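Local coordinates for geranylgeranyl pyrophosphate synthetase (Pyrococcus horikoshii, PDB 1WY0), which probably catalyses the stepwise condensation of isopentenyl diphosphate with allylic diphosphates to make geranylgeranyl diphosphate, at residues Val73-Ile78 with Glu140-Ala145; Asp218-Leu223 with Asp301-Ile306; Lys259-Lys264 with Lys284-Glu289. All coordinates share one frame; numbering follows the deposited sequence.

In the fold
The protein is mainly helical, with no strand, and has the isoprenoid synthase fold. Contact 1 packs two core helices and lies on the other side of the chain's centre from contacts 2 and 3. The side chain of Ile78 is about 8 Å from a bound mercury ion; Tyr81 and Cys150 are mercury-site residues. Contact 2 holds the helix bearing the second aspartate-rich motif, part of the active site in this family. Contacts 1 and 2 have centres about 28 Å apart. Contact 3, a surface salt bridge, lies in the chain between the two segments of contact 2. Its centre is about 18 Å from that of contact 2 and about 40 Å from that of contact 1.

Contact 1. Residues Val73-Ile78 with Glu140-Ala145; sequences VAIELI and EVIVKA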
loop_
_atom_site.group_PDB
_atom_site.type_symbol
_atom_site.label_atom_id
_atom_site.label_comp_id
_atom_site.label_asym_id
_atom_site.label_seq_id
_atom_site.Cartn_x
_atom_site.Cartn_y
_atom_site.Cartn_z
ATOM N N VAL A 73 3.200 -12.406 -11.288
ATOM C CA VAL A 73 1.972 -12.244 -10.529
ATOM C C VAL A 73 2.079 -10.994 -9.660
ATOM O O VAL A 73 1.127 -10.232 -9.536
ATOM C CB VAL A 73 1.704 -13.481 -9.642
ATOM C CG1 VAL A 73 0.588 -13.189 -8.639
ATOM C CG2 VAL A 73 1.310 -14.664 -10.519
ATOM N N ALA A 74 3.255 -10.790 -9.075
ATOM C CA ALA A 74 3.515 -9.642 -8.217
ATOM C C ALA A 74 3.180 -8.369 -8.974
ATOM O O ALA A 74 2.454 -7.491 -8.494
ATOM C CB ALA A 74 4.985 -9.632 -7.805
ATOM N N ILE A 75 3.719 -8.279 -10.176
ATOM C CA ILE A 75 3.491 -7.123 -11.012
ATOM C C ILE A 75 2.018 -6.916 -11.363
ATOM O O ILE A 75 1.549 -5.778 -11.397
ATOM C CB ILE A 75 4.354 -7.212 -12.285
ATOM C CG1 ILE A 75 5.824 -7.017 -11.891
ATOM C CG2 ILE A 75 3.909 -6.167 -13.313
ATOM C CD1 ILE A 75 6.765 -6.745 -13.061
ATOM N N GLU A 76 1.275 -7.992 -11.610
ATOM C CA GLU A 76 -0.141 -7.824 -11.943
ATOM C C GLU A 76 -0.915 -7.402 -10.705
ATOM O O GLU A 76 -1.914 -6.699 -10.803
ATOM C CB GLU A 76 -0.745 -9.109 -12.512
ATOM C CG GLU A 76 -2.219 -8.986 -12.942
ATOM C CD GLU A 76 -2.462 -7.976 -14.067
ATOM O OE1 GLU A 76 -1.504 -7.337 -14.541
ATOM O OE2 GLU A 76 -3.635 -7.813 -14.488
ATOM N N LEU A 77 -0.466 -7.847 -9.542
ATOM C CA LEU A 77 -1.120 -7.479 -8.291
ATOM C C LEU A 77 -0.853 -5.995 -8.028
ATOM O O LEU A 77 -1.733 -5.260 -7.588
ATOM C CB LEU A 77 -0.587 -8.335 -7.134
ATOM C CG LEU A 77 -1.084 -9.782 -7.191
ATOM C CD1 LEU A 77 -0.504 -10.607 -6.034
ATOM C CD2 LEU A 77 -2.614 -9.774 -7.144
ATOM N N ILE A 78 0.362 -5.556 -8.318
ATOM C CA ILE A 78 0.714 -4.159 -8.117
ATOM C C ILE A 78 -0.110 -3.297 -9.053
ATOM O O ILE A 78 -0.645 -2.273 -8.644
ATOM C CB ILE A 78 2.214 -3.911 -8.363
ATOM C CG1 ILE A 78 3.009 -4.362 -7.138
ATOM C CG2 ILE A 78 2.461 -2.416 -8.638
ATOM C CD1 ILE A 78 4.492 -4.085 -7.199
ATOM N N GLU A 140 14.172 -5.510 -5.682
ATOM C CA GLU A 140 14.622 -4.130 -5.802
ATOM C C GLU A 140 14.152 -3.404 -7.060
ATOM O O GLU A 140 14.073 -2.173 -7.077
ATOM C CB GLU A 140 16.151 -4.062 -5.690
ATOM C CG GLU A 140 16.739 -2.729 -6.109
ATOM C CD GLU A 140 18.179 -2.543 -5.654
ATOM O OE1 GLU A 140 18.912 -3.554 -5.542
ATOM O OE2 GLU A 140 18.582 -1.380 -5.419
ATOM N N VAL A 141 13.856 -4.154 -8.113
ATOM C CA VAL A 141 13.367 -3.553 -9.346
ATOM C C VAL A 141 11.895 -3.207 -9.133
ATOM O O VAL A 141 11.415 -2.153 -9.544
ATOM C CB VAL A 141 13.451 -4.538 -10.535
ATOM C CG1 VAL A 141 12.498 -4.098 -11.634
ATOM C CG2 VAL A 141 14.872 -4.597 -11.074
ATOM N N ILE A 142 11.190 -4.116 -8.482
ATOM C CA ILE A 142 9.776 -3.938 -8.221
ATOM C C ILE A 142 9.552 -2.808 -7.226
ATOM O O ILE A 142 8.614 -2.041 -7.359
ATOM C CB ILE A 142 9.163 -5.260 -7.719
ATOM C CG1 ILE A 142 9.144 -6.274 -8.880
ATOM C CG2 ILE A 142 7.769 -5.023 -7.160
ATOM C CD1 ILE A 142 8.593 -7.667 -8.517
ATOM N N VAL A 143 10.435 -2.692 -6.244
ATOM C CA VAL A 143 10.313 -1.638 -5.259
ATOM C C VAL A 143 10.541 -0.269 -5.893
ATOM O O VAL A 143 9.776 0.665 -5.655
ATOM C CB VAL A 143 11.303 -1.857 -4.104
ATOM C CG1 VAL A 143 11.641 -0.536 -3.439
ATOM C CG2 VAL A 143 10.689 -2.814 -3.090
ATOM N N LYS A 144 11.581 -0.131 -6.703
ATOM C CA LYS A 144 11.824 1.164 -7.329
ATOM C C LYS A 144 10.716 1.560 -8.298
ATOM O O LYS A 144 10.421 2.740 -8.447
ATOM C CB LYS A 144 13.161 1.178 -8.059
ATOM C CG LYS A 144 13.277 2.290 -9.113
ATOM C CD LYS A 144 13.654 3.654 -8.511
ATOM C CE LYS A 144 12.468 4.406 -7.884
ATOM N NZ LYS A 144 12.807 4.878 -6.501
ATOM N N ALA A 145 10.106 0.591 -8.966
ATOM C CA ALA A 145 9.029 0.909 -9.895
ATOM C C ALA A 145 7.813 1.305 -9.067
ATOM O O ALA A 145 7.040 2.180 -9.449
ATOM C CB ALA A 145 8.706 -0.296 -10.778
#
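Ile142 carries the whole 140-145 side of this contact and meets Ala74, Ile75 and Ile78. The two helices belong to the all-helical isoprenoid synthase fold. Their local axes run nearly parallel, 12° apart, and stand 11.5 Å from each other. Only apolar side chains bridge that spacing.

Along the second segment, Val141 turns to helix 167-193, where it packs on Ala184, Lys187 and Val188. Ile142 comes next and points at the other helix. Its CG1 lies anti to the carbonyl carbon (chi1 -69°), and the branch is extended beyond it (chi2 178°). This carries the terminal methyl across to the first segment. Ile142 CD1 lies 4.2 Å from Ala74 CB. The same methyl is 4.4 Å from Ile75 CG1, a looser touch. The branch methyl of Ile142 takes a different partner. Ile142 CG2 is 3.4 Å from Ile78 CD1, tighter than two methyl groups normally pack, and the two side chains meet at a slant. The packing is therefore tight at Ile78 and easier at Ala74 and Ile75. All four residues are buried.

Val143 faces away from this partner and packs on Glu123 of the second subunit. Helix 132-159 thus joins the core of one chain to the dimer interface. The turn bearing Ile142 ends in a regular helical bond, with Ala145 N 3.1 Å from Val141 O.

Contact 2. Residues Asp218-Leu223 with Asp301-Ile306; sequences DDVLDL and DYAAEI
Val220 sets its CG2 methyl anti to its own carbonyl carbon, with CG1 anti to the backbone N (chi1 164°). This rotation puts CG2 in front of the Ala303-Ala304 backbone. Ala303 and Ala304 have no torsion to adjust, so the valine rotamer decides which methyl leads.

The contact is small. Val220 CG2 lies 4.1 Å from Ala303 CB, an ordinary methyl-to-methyl touch. The same CG2 is 4.0 Å from Ala304 N, so it rests against the backbone as well as the side chain. Ala304 CB stands beside it, 4.5 Å from Val220 CG2. The short alanine side chains let the helices come close here. The CA atoms of Val220 and Ala304 are 6.6 Å apart.

Segment 218-223 carries the sequence DDVLD, the second aspartate-rich motif of the polyprenyl synthetases. In relatives this motif helps bind magnesium and the substrate diphosphate. No magnesium is bound in this entry. Val220 sits between the aspartates in sequence, but its side chain points toward helix 299-315, in a different direction from theirs. Asp218, Asp219 and Asp222 do not touch segment 301-306. They form salt bridges to Arg340, Lys242 and Lys232, respectively.

Helix 245-253 completes the packing, with Ile246 touching both Val220 and Ala303. Ile216, one turn earlier on the motif helix, also packs on Ala303.

The link between the two segments is by van der Waals contact alone, a methyl against a methyl and a backbone nitrogen, with no hydrogen bond or salt bridge. The motif helix thus has an apolar side for packing, and its carboxylates are directed elsewhere, consistent with a role in metal and diphosphate binding.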
loop_
_atom_site.group_PDB
_atom_site.type_symbol
_atom_site.label_atom_id
_atom_site.label_comp_id
_atom_site.label_asym_id
_atom_site.label_seq_id
_atom_site.Cartn_x
_atom_site.Cartn_y
_atom_site.Cartn_z
ATOM N N ASP A 218 -3.756 5.748 -26.263
ATOM C CA ASP A 218 -5.113 5.672 -25.725
ATOM C C ASP A 218 -5.715 7.060 -25.704
ATOM O O ASP A 218 -6.879 7.241 -26.064
ATOM C CB ASP A 218 -5.118 5.099 -24.305
ATOM C CG ASP A 218 -5.127 3.595 -24.297
ATOM O OD1 ASP A 218 -5.141 3.005 -25.402
ATOM O OD2 ASP A 218 -5.125 3.000 -23.197
ATOM N N ASP A 219 -4.924 8.040 -25.277
ATOM C CA ASP A 219 -5.396 9.413 -25.235
ATOM C C ASP A 219 -5.730 9.897 -26.639
ATOM O O ASP A 219 -6.687 10.644 -26.827
ATOM C CB ASP A 219 -4.348 10.319 -24.585
ATOM C CG ASP A 219 -4.118 9.976 -23.115
ATOM O OD1 ASP A 219 -4.949 9.232 -22.557
ATOM O OD2 ASP A 219 -3.127 10.454 -22.518
ATOM N N VAL A 220 -4.946 9.457 -27.622
ATOM C CA VAL A 220 -5.164 9.830 -29.020
ATOM C C VAL A 220 -6.483 9.252 -29.523
ATOM O O VAL A 220 -7.282 9.947 -30.137
ATOM C CB VAL A 220 -4.041 9.286 -29.941
ATOM C CG1 VAL A 220 -4.493 9.348 -31.396
ATOM C CG2 VAL A 220 -2.758 10.097 -29.752
ATOM N N LEU A 221 -6.680 7.965 -29.268
ATOM C CA LEU A 221 -7.892 7.257 -29.660
ATOM C C LEU A 221 -9.140 7.878 -29.034
ATOM O O LEU A 221 -10.214 7.925 -29.617
ATOM C CB LEU A 221 -7.766 5.801 -29.211
ATOM C CG LEU A 221 -6.921 4.962 -30.168
ATOM C CD1 LEU A 221 -6.868 3.487 -29.766
ATOM C CD2 LEU A 221 -7.441 4.997 -31.604
ATOM N N ASP A 222 -8.979 8.327 -27.776
ATOM C CA ASP A 222 -10.118 8.885 -27.060
ATOM C C ASP A 222 -10.705 10.106 -27.769
ATOM O O ASP A 222 -11.844 10.501 -27.552
ATOM C CB ASP A 222 -9.661 9.264 -25.652
ATOM C CG ASP A 222 -10.871 9.686 -24.836
ATOM O OD1 ASP A 222 -11.557 8.797 -24.333
ATOM O OD2 ASP A 222 -11.122 10.885 -24.730
ATOM N N LEU A 223 -9.877 10.734 -28.624
ATOM C CA LEU A 223 -10.345 11.932 -29.308
ATOM C C LEU A 223 -10.787 11.647 -30.744
ATOM O O LEU A 223 -11.766 12.188 -31.241
ATOM C CB LEU A 223 -9.206 12.950 -29.312
ATOM C CG LEU A 223 -8.889 13.477 -27.912
ATOM C CD1 LEU A 223 -7.855 14.605 -27.928
ATOM C CD2 LEU A 223 -10.120 14.034 -27.202
ATOM N N ASP A 301 -1.872 14.807 -33.947
ATOM C CA ASP A 301 -0.890 14.166 -34.822
ATOM C C ASP A 301 0.475 14.101 -34.117
ATOM O O ASP A 301 1.177 13.091 -34.172
ATOM C CB ASP A 301 -0.783 14.969 -36.126
ATOM C CG ASP A 301 -0.585 14.091 -37.343
ATOM O OD1 ASP A 301 0.555 13.612 -37.570
ATOM O OD2 ASP A 301 -1.578 13.878 -38.078
ATOM N N TYR A 302 0.842 15.189 -33.451
ATOM C CA TYR A 302 2.104 15.249 -32.726
ATOM C C TYR A 302 2.246 14.066 -31.773
ATOM O O TYR A 302 3.230 13.331 -31.835
ATOM C CB TYR A 302 2.190 16.545 -31.919
ATOM C CG TYR A 302 3.326 16.566 -30.916
ATOM C CD1 TYR A 302 4.627 16.894 -31.305
ATOM C CD2 TYR A 302 3.100 16.241 -29.577
ATOM C CE1 TYR A 302 5.676 16.892 -30.378
ATOM C CE2 TYR A 302 4.129 16.235 -28.648
ATOM C CZ TYR A 302 5.416 16.558 -29.053
ATOM O OH TYR A 302 6.438 16.514 -28.140
ATOM N N ALA A 303 1.263 13.896 -30.889
ATOM C CA ALA A 303 1.276 12.808 -29.912
ATOM C C ALA A 303 1.277 11.437 -30.587
ATOM O O ALA A 303 1.921 10.494 -30.108
ATOM C CB ALA A 303 0.077 12.936 -28.974
ATOM N N ALA A 304 0.557 11.321 -31.700
ATOM C CA ALA A 304 0.508 10.058 -32.435
ATOM C C ALA A 304 1.914 9.664 -32.900
ATOM O O ALA A 304 2.317 8.500 -32.796
ATOM C CB ALA A 304 -0.429 10.186 -33.634
ATOM N N GLU A 305 2.656 10.646 -33.403
ATOM C CA GLU A 305 4.012 10.415 -33.894
ATOM C C GLU A 305 4.957 10.039 -32.771
ATOM O O GLU A 305 5.776 9.134 -32.919
ATOM C CB GLU A 305 4.542 11.662 -34.610
ATOM C CG GLU A 305 3.885 11.913 -35.948
ATOM C CD GLU A 305 3.214 10.670 -36.504
ATOM O OE1 GLU A 305 3.912 9.657 -36.727
ATOM O OE2 GLU A 305 1.980 10.705 -36.710
ATOM N N ILE A 306 4.851 10.740 -31.650
ATOM C CA ILE A 306 5.701 10.439 -30.512
ATOM C C ILE A 306 5.505 8.987 -30.109
ATOM O O ILE A 306 6.469 8.261 -29.865
ATOM C CB ILE A 306 5.368 11.340 -29.315
ATOM C CG1 ILE A 306 5.877 12.752 -29.587
ATOM C CG2 ILE A 306 5.977 10.781 -28.048
ATOM C CD1 ILE A 306 7.326 12.793 -30.065
#

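Contact 3. Residues Lys259-Lys264 with Lys284-Glu289; sequences KQRFLK and KSDVME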
loop_
_atom_site.group_PDB
_atom_site.type_symbol
_atom_site.label_atom_id
_atom_site.label_comp_id
_atom_site.label_asym_id
_atom_site.label_seq_id
_atom_site.Cartn_x
_atom_site.Cartn_y
_atom_site.Cartn_z
ATOM N N LYS A 259 -5.882 29.435 -26.453
ATOM C CA LYS A 259 -5.627 28.941 -25.102
ATOM C C LYS A 259 -6.813 29.197 -24.165
ATOM O O LYS A 259 -7.261 28.324 -23.434
ATOM C CB LYS A 259 -4.379 29.641 -24.565
ATOM C CG LYS A 259 -3.093 28.891 -24.918
ATOM C CD LYS A 259 -2.033 29.010 -23.822
ATOM C CE LYS A 259 -0.670 29.451 -24.368
ATOM N NZ LYS A 259 -0.512 30.894 -24.189
ATOM N N GLN A 260 -7.221 30.464 -24.176
ATOM C CA GLN A 260 -8.281 30.941 -23.284
ATOM C C GLN A 260 -9.650 30.370 -23.643
ATOM O O GLN A 260 -10.457 30.076 -22.771
ATOM C CB GLN A 260 -8.354 32.470 -23.310
ATOM C CG GLN A 260 -7.050 33.160 -22.941
ATOM C CD GLN A 260 -6.509 32.690 -21.608
ATOM O OE1 GLN A 260 -7.174 32.817 -20.577
ATOM N NE2 GLN A 260 -5.296 32.141 -21.619
ATOM N N ARG A 261 -9.918 30.231 -24.933
ATOM C CA ARG A 261 -11.195 29.634 -25.309
ATOM C C ARG A 261 -11.218 28.134 -24.982
ATOM O O ARG A 261 -12.195 27.570 -24.500
ATOM C CB ARG A 261 -11.378 29.860 -26.811
ATOM C CG ARG A 261 -12.691 29.291 -27.344
ATOM C CD ARG A 261 -13.885 29.654 -26.459
ATOM N NE ARG A 261 -15.135 29.209 -27.079
ATOM C CZ ARG A 261 -16.230 29.170 -26.305
ATOM N NH1 ARG A 261 -16.160 29.541 -25.039
ATOM N NH2 ARG A 261 -17.381 28.730 -26.816
ATOM N N PHE A 262 -10.086 27.481 -25.293
ATOM C CA PHE A 262 -9.956 26.066 -24.980
ATOM C C PHE A 262 -10.178 25.800 -23.486
ATOM O O PHE A 262 -10.744 24.795 -23.072
ATOM C CB PHE A 262 -8.542 25.645 -25.376
ATOM C CG PHE A 262 -8.368 24.175 -25.139
ATOM C CD1 PHE A 262 -8.917 23.268 -26.038
ATOM C CD2 PHE A 262 -7.599 23.733 -24.077
ATOM C CE1 PHE A 262 -8.683 21.911 -25.874
ATOM C CE2 PHE A 262 -7.368 22.371 -23.920
ATOM C CZ PHE A 262 -7.907 21.457 -24.816
ATOM N N LEU A 263 -9.669 26.736 -22.662
ATOM C CA LEU A 263 -9.766 26.550 -21.218
ATOM C C LEU A 263 -11.198 26.707 -20.701
ATOM O O LEU A 263 -11.600 26.121 -19.703
ATOM C CB LEU A 263 -8.837 27.554 -20.535
ATOM C CG LEU A 263 -7.442 26.978 -20.286
ATOM C CD1 LEU A 263 -6.570 27.906 -19.439
ATOM C CD2 LEU A 263 -7.474 25.636 -19.555
ATOM N N LYS A 264 -11.975 27.564 -21.383
ATOM C CA LYS A 264 -13.375 27.672 -21.006
ATOM C C LYS A 264 -14.081 26.322 -21.166
ATOM O O LYS A 264 -14.813 25.858 -20.301
ATOM C CB LYS A 264 -14.038 28.723 -21.893
ATOM C CG LYS A 264 -13.879 30.140 -21.335
ATOM C CD LYS A 264 -14.915 31.105 -21.906
ATOM C CE LYS A 264 -14.320 32.024 -22.978
ATOM N NZ LYS A 264 -15.372 32.452 -23.893
ATOM N N LYS A 284 -21.830 18.762 -27.301
ATOM C CA LYS A 284 -21.303 18.206 -28.547
ATOM C C LYS A 284 -20.497 19.291 -29.263
ATOM O O LYS A 284 -19.411 19.036 -29.777
ATOM C CB LYS A 284 -22.443 17.752 -29.472
ATOM C CG LYS A 284 -23.483 16.828 -28.838
ATOM C CD LYS A 284 -24.665 16.582 -29.784
ATOM C CE LYS A 284 -25.751 15.709 -29.132
ATOM N NZ LYS A 284 -26.938 15.488 -30.034
ATOM N N SER A 285 -21.043 20.501 -29.291
ATOM C CA SER A 285 -20.391 21.632 -29.944
ATOM C C SER A 285 -19.093 22.069 -29.268
ATOM O O SER A 285 -18.122 22.370 -29.947
ATOM C CB SER A 285 -21.349 22.824 -30.010
ATOM O OG SER A 285 -20.744 23.926 -30.668
ATOM N N ASP A 286 -19.080 22.107 -27.937
ATOM C CA ASP A 286 -17.881 22.521 -27.207
ATOM C C ASP A 286 -16.780 21.481 -27.319
ATOM O O ASP A 286 -15.601 21.824 -27.446
ATOM C CB ASP A 286 -18.186 22.761 -25.729
ATOM C CG ASP A 286 -19.165 23.886 -25.508
ATOM O OD1 ASP A 286 -19.096 24.897 -26.234
ATOM O OD2 ASP A 286 -20.003 23.764 -24.591
ATOM N N VAL A 287 -17.169 20.209 -27.249
ATOM C CA VAL A 287 -16.218 19.115 -27.373
ATOM C C VAL A 287 -15.532 19.204 -28.733
ATOM O O VAL A 287 -14.306 19.129 -28.826
ATOM C CB VAL A 287 -16.921 17.742 -27.258
ATOM C CG1 VAL A 287 -16.034 16.635 -27.845
ATOM C CG2 VAL A 287 -17.223 17.443 -25.805
ATOM N N MET A 288 -16.324 19.370 -29.787
ATOM C CA MET A 288 -15.772 19.462 -31.132
ATOM C C MET A 288 -14.947 20.725 -31.322
ATOM O O MET A 288 -13.916 20.696 -31.978
ATOM C CB MET A 288 -16.884 19.415 -32.185
ATOM C CG MET A 288 -16.353 19.409 -33.615
ATOM S SD MET A 288 -17.563 18.897 -34.837
ATOM C CE MET A 288 -17.879 17.223 -34.278
ATOM N N GLU A 289 -15.405 21.837 -30.759
ATOM C CA GLU A 289 -14.666 23.087 -30.877
ATOM C C GLU A 289 -13.302 22.945 -30.205
ATOM O O GLU A 289 -12.338 23.583 -30.617
ATOM C CB GLU A 289 -15.439 24.245 -30.233
ATOM C CG GLU A 289 -14.580 25.488 -30.013
ATOM C CD GLU A 289 -15.356 26.700 -29.523
ATOM O OE1 GLU A 289 -16.475 26.543 -28.982
ATOM O OE2 GLU A 289 -14.825 27.823 -29.668
HETATM O O HOH W 1 -19.636 27.522 -25.601
#
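Arg261 and Glu289 join the two helices through a salt bridge at the surface. Arg261 bends at chi2 (46°), and its side chain crosses that of Glu289 at about a right angle. Arg261 NE donates to Glu289 OE2 at 3.0 Å, with an N-H...O angle of 157°. The oxygen lies near the guanidinium plane, at its edge. The donor, in turn, comes from above the carboxylate plane; the two planes are 65° apart. A second bond, from Arg261 NH2 to Glu289 OE1, is weak at 3.2 Å.

The looser side is at Asp286. Arg261 NH2 is 4.2 Å from Asp286 OD1, too far for a salt bridge. A water spans the gap, accepting from Arg261 NH2 and donating to Asp286 OD1. A leucine in place of Arg261 would probably leave Glu289 without its charge partner and the water without its donor.

Both salt-bridge residues also touch a crystal neighbour. Beneath the polar surface, the neighbouring Phe262 of helix 256-264 is buried. It packs on Ala290, Leu293 and Leu294 of helix 283-296, and its ring meets Phe250 and Phe251 of helix 245-253.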